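Local coordinates for uncharacterized protein MTH_862 (Methanothermobacter thermautotrophicus, PDB 2R47) that is of unknown function and belongs to the archaeal DUF2124 family, its chains pairing into a dimer through a continuous beta sheet, at residues M121-D127 and C142-I148. Coordinates in Å, arbitrary orientation, origin at the centre of the assembly. Residues are numbered along the deposited sequence.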
ATOM      1  N   MET A 121     -14.659   1.971  11.585  1.00 16.97           N
ATOM      2  CA  MET A 121     -13.653   0.930  11.504  1.00 19.17           C
ATOM      3  C   MET A 121     -12.234   1.474  11.609  1.00 18.61           C
ATOM      4  O   MET A 121     -11.987   2.647  11.345  1.00 18.36           O
ATOM      5  CB  MET A 121     -13.783   0.186  10.169  1.00 18.32           C
ATOM      6  CG  MET A 121     -15.028  -0.666  10.097  1.00 22.90           C
ATOM      7  SD  MET A 121     -15.095  -1.699   8.613  1.00 25.98           S
ATOM      8  CE  MET A 121     -13.341  -2.168   8.399  1.00 29.79           C
ATOM      9  N   GLY A 122     -11.321   0.597  12.003  1.00 17.68           N
ATOM     10  CA  GLY A 122      -9.908   0.871  11.904  1.00 18.67           C
ATOM     11  C   GLY A 122      -9.163  -0.186  11.123  1.00 18.29           C
ATOM     12  O   GLY A 122      -9.409  -1.402  11.254  1.00 18.78           O
ATOM     13  N   LEU A 123      -8.199   0.254  10.347  1.00 18.18           N
ATOM     14  CA  LEU A 123      -7.376  -0.676   9.614  1.00 18.64           C
ATOM     15  C   LEU A 123      -5.965  -0.248   9.970  1.00 18.35           C
ATOM     16  O   LEU A 123      -5.586   0.892   9.724  1.00 16.71           O
ATOM     17  CB  LEU A 123      -7.641  -0.449   8.130  1.00 20.86           C
ATOM     18  CG  LEU A 123      -7.442  -1.490   7.066  1.00 24.62           C
ATOM     19  CD1 LEU A 123      -8.334  -2.692   7.355  1.00 28.77           C
ATOM     20  CD2 LEU A 123      -7.867  -0.823   5.710  1.00 21.94           C
ATOM     21  N   CYS A 124      -5.192  -1.113  10.627  1.00 17.08           N
ATOM     22  CA  CYS A 124      -3.858  -0.685  11.033  1.00 17.46           C
ATOM     23  C   CYS A 124      -2.858  -1.855  10.984  1.00 17.04           C
ATOM     24  O   CYS A 124      -3.225  -2.990  10.679  1.00 14.45           O
ATOM     25  CB  CYS A 124      -3.899  -0.065  12.454  1.00 18.13           C
ATOM     26  SG  CYS A 124      -4.444  -1.208  13.751  1.00 20.31           S
ATOM     27  N   TYR A 125      -1.592  -1.539  11.259  1.00 17.29           N
ATOM     28  CA  TYR A 125      -0.549  -2.522  11.309  1.00 16.97           C
ATOM     29  C   TYR A 125       0.068  -2.480  12.698  1.00 17.76           C
ATOM     30  O   TYR A 125       0.104  -1.420  13.332  1.00 17.45           O
ATOM     31  CB  TYR A 125       0.511  -2.278  10.237  1.00 17.27           C
ATOM     32  CG  TYR A 125      -0.043  -2.489   8.845  1.00 22.15           C
ATOM     33  CD1 TYR A 125       0.112  -3.715   8.170  1.00 19.68           C
ATOM     34  CD2 TYR A 125      -0.798  -1.482   8.237  1.00 24.13           C
ATOM     35  CE1 TYR A 125      -0.433  -3.890   6.884  1.00 22.73           C
ATOM     36  CE2 TYR A 125      -1.381  -1.669   6.980  1.00 27.75           C
ATOM     37  CZ  TYR A 125      -1.203  -2.869   6.308  1.00 23.22           C
ATOM     38  OH  TYR A 125      -1.803  -2.967   5.060  1.00 23.03           O
ATOM     39  N   MET A 126       0.591  -3.627  13.125  1.00 16.94           N
ATOM     40  CA  MET A 126       1.360  -3.753  14.364  1.00 18.95           C
ATOM     41  C   MET A 126       0.567  -3.269  15.575  1.00 19.34           C
ATOM     42  O   MET A 126       1.156  -2.701  16.512  1.00 20.95           O
ATOM     43  CB  MET A 126       2.714  -3.004  14.251  1.00 19.41           C
ATOM     44  CG  MET A 126       3.504  -3.376  12.985  1.00 22.93           C
ATOM     45  SD  MET A 126       3.758  -5.133  12.705  1.00 24.09           S
ATOM     46  CE  MET A 126       5.028  -5.453  13.948  1.00 25.24           C
ATOM     47  N   ASP A 127      -0.763  -3.448  15.536  1.00 18.64           N
ATOM     48  CA  ASP A 127      -1.655  -3.173  16.678  1.00 18.42           C
ATOM     49  C   ASP A 127      -1.675  -1.691  17.072  1.00 19.41           C
ATOM     50  O   ASP A 127      -1.812  -1.352  18.253  1.00 18.93           O
ATOM     51  CB  ASP A 127      -1.264  -4.033  17.873  1.00 19.99           C
ATOM     52  CG  ASP A 127      -2.456  -4.499  18.693  1.00 23.63           C
ATOM     53  OD1 ASP A 127      -3.639  -4.330  18.267  1.00 21.47           O
ATOM     54  OD2 ASP A 127      -2.178  -5.056  19.786  1.00 23.54           O
ATOM     55  N   CYS A 142     -15.373  -2.316  14.183  1.00 18.07           N
ATOM     56  CA  CYS A 142     -14.568  -3.429  13.688  1.00 17.43           C
ATOM     57  C   CYS A 142     -13.159  -2.888  13.487  1.00 16.99           C
ATOM     58  O   CYS A 142     -13.014  -1.774  12.999  1.00 17.41           O
ATOM     59  CB  CYS A 142     -15.130  -3.974  12.329  1.00 17.75           C
ATOM     60  SG  CYS A 142     -14.065  -5.182  11.430  1.00 20.70           S
ATOM     61  N   VAL A 143     -12.134  -3.668  13.828  1.00 16.21           N
ATOM     62  CA  VAL A 143     -10.765  -3.255  13.544  1.00 15.88           C
ATOM     63  C   VAL A 143     -10.122  -4.432  12.817  1.00 16.30           C
ATOM     64  O   VAL A 143     -10.321  -5.570  13.210  1.00 17.42           O
ATOM     65  CB  VAL A 143      -9.935  -2.895  14.859  1.00 16.71           C
ATOM     66  CG1 VAL A 143      -8.403  -2.821  14.547  1.00 16.12           C
ATOM     67  CG2 VAL A 143     -10.432  -1.542  15.426  1.00 18.94           C
ATOM     68  N   ILE A 144      -9.365  -4.163  11.766  1.00 14.61           N
ATOM     69  CA  ILE A 144      -8.585  -5.186  11.127  1.00 15.29           C
ATOM     70  C   ILE A 144      -7.128  -4.777  11.316  1.00 16.56           C
ATOM     71  O   ILE A 144      -6.752  -3.673  10.944  1.00 17.00           O
ATOM     72  CB  ILE A 144      -8.920  -5.256   9.615  1.00 14.45           C
ATOM     73  CG1 ILE A 144     -10.375  -5.731   9.442  1.00 13.65           C
ATOM     74  CG2 ILE A 144      -7.961  -6.259   8.928  1.00 15.07           C
ATOM     75  CD1 ILE A 144     -10.979  -5.416   8.080  1.00 14.53           C
ATOM     76  N   ASN A 145      -6.363  -5.624  11.995  1.00 16.84           N
ATOM     77  CA  ASN A 145      -4.974  -5.344  12.326  1.00 17.51           C
ATOM     78  C   ASN A 145      -4.068  -6.363  11.653  1.00 18.15           C
ATOM     79  O   ASN A 145      -4.342  -7.556  11.742  1.00 18.90           O
ATOM     80  CB  ASN A 145      -4.765  -5.402  13.841  1.00 17.83           C
ATOM     81  CG  ASN A 145      -3.295  -5.232  14.216  1.00 19.70           C
ATOM     82  OD1 ASN A 145      -2.624  -4.334  13.727  1.00 18.79           O
ATOM     83  ND2 ASN A 145      -2.789  -6.122  15.059  1.00 24.83           N
ATOM     84  N   ALA A 146      -2.996  -5.936  10.995  1.00 17.05           N
ATOM     85  CA  ALA A 146      -2.070  -6.933  10.422  1.00 17.88           C
ATOM     86  C   ALA A 146      -0.657  -6.762  10.964  1.00 18.21           C
ATOM     87  O   ALA A 146      -0.240  -5.619  11.241  1.00 18.40           O
ATOM     88  CB  ALA A 146      -2.022  -6.785   8.898  1.00 17.11           C
ATOM     89  N   ASP A 147       0.124  -7.854  11.026  1.00 17.14           N
ATOM     90  CA  ASP A 147       1.508  -7.722  11.397  1.00 19.33           C
ATOM     91  C   ASP A 147       2.339  -8.079  10.195  1.00 19.75           C
ATOM     92  O   ASP A 147       1.971  -8.959   9.430  1.00 19.62           O
ATOM     93  CB  ASP A 147       1.894  -8.664  12.553  1.00 20.70           C
ATOM     94  CG  ASP A 147       1.164  -8.327  13.847  1.00 24.91           C
ATOM     95  OD1 ASP A 147       0.727  -7.192  14.045  1.00 28.75           O
ATOM     96  OD2 ASP A 147       0.985  -9.227  14.662  1.00 34.36           O
ATOM     97  N   ILE A 148       3.475  -7.410  10.062  1.00 19.05           N
ATOM     98  CA  ILE A 148       4.356  -7.582   8.912  1.00 20.40           C
ATOM     99  C   ILE A 148       5.728  -8.013   9.414  1.00 19.62           C
ATOM    100  O   ILE A 148       6.253  -7.426  10.361  1.00 18.11           O
ATOM    101  CB  ILE A 148       4.587  -6.213   8.185  1.00 21.24           C
ATOM    102  CG1 ILE A 148       3.278  -5.573   7.730  1.00 26.23           C
ATOM    103  CG2 ILE A 148       5.629  -6.336   7.012  1.00 25.02           C
ATOM    104  CD1 ILE A 148       2.372  -6.452   6.923  1.00 30.42           C
TER
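The ring of Tyr-125 stands over its own strand and meets the neighbouring one along one side, its CD1 3.8 Å from CB of Ala-146 and 3.7 Å from CG1 of Ile-148. The two strands run parallel in the mixed sheet of an alpha/beta fold, and the pair illustrates how parallel strands bond: in zigzag, with alternate residues of each strand doing the work. Gly-122 N donates to Cys-142 O (3.1 Å), Ile-144 N to Gly-122 O (2.8 Å), Cys-124 N to Ile-144 O (3.0 Å), Ala-146 N to Cys-124 O (3.0 Å) and Met-126 N to Ala-146 O (2.9 Å). The segment axes diverge by just 8° and approach to 4.7 Å, so residues stay in step. On the face of Met-121, Leu-123 and Tyr-125, apolar side chains interlock, with Leu-123 CD1 3.5 Å from Ile-144 CB; helices 11-22 and 40-48 cover this side. The other edge of strand 142-154 pairs antiparallel with a strand of the second subunit, carrying the sheet across the dimer interface. Where strand 118-125 ends, Met-126 and Asp-127 turn with positive phi angles, leading into helix 128-131. A side chain then takes over from the backbone: Asn-145 OD1 accepts from Asp-127 N at 2.7 Å, while Ile-148 N makes a weak hydrogen bond to Met-126 SD at 3.5 Å.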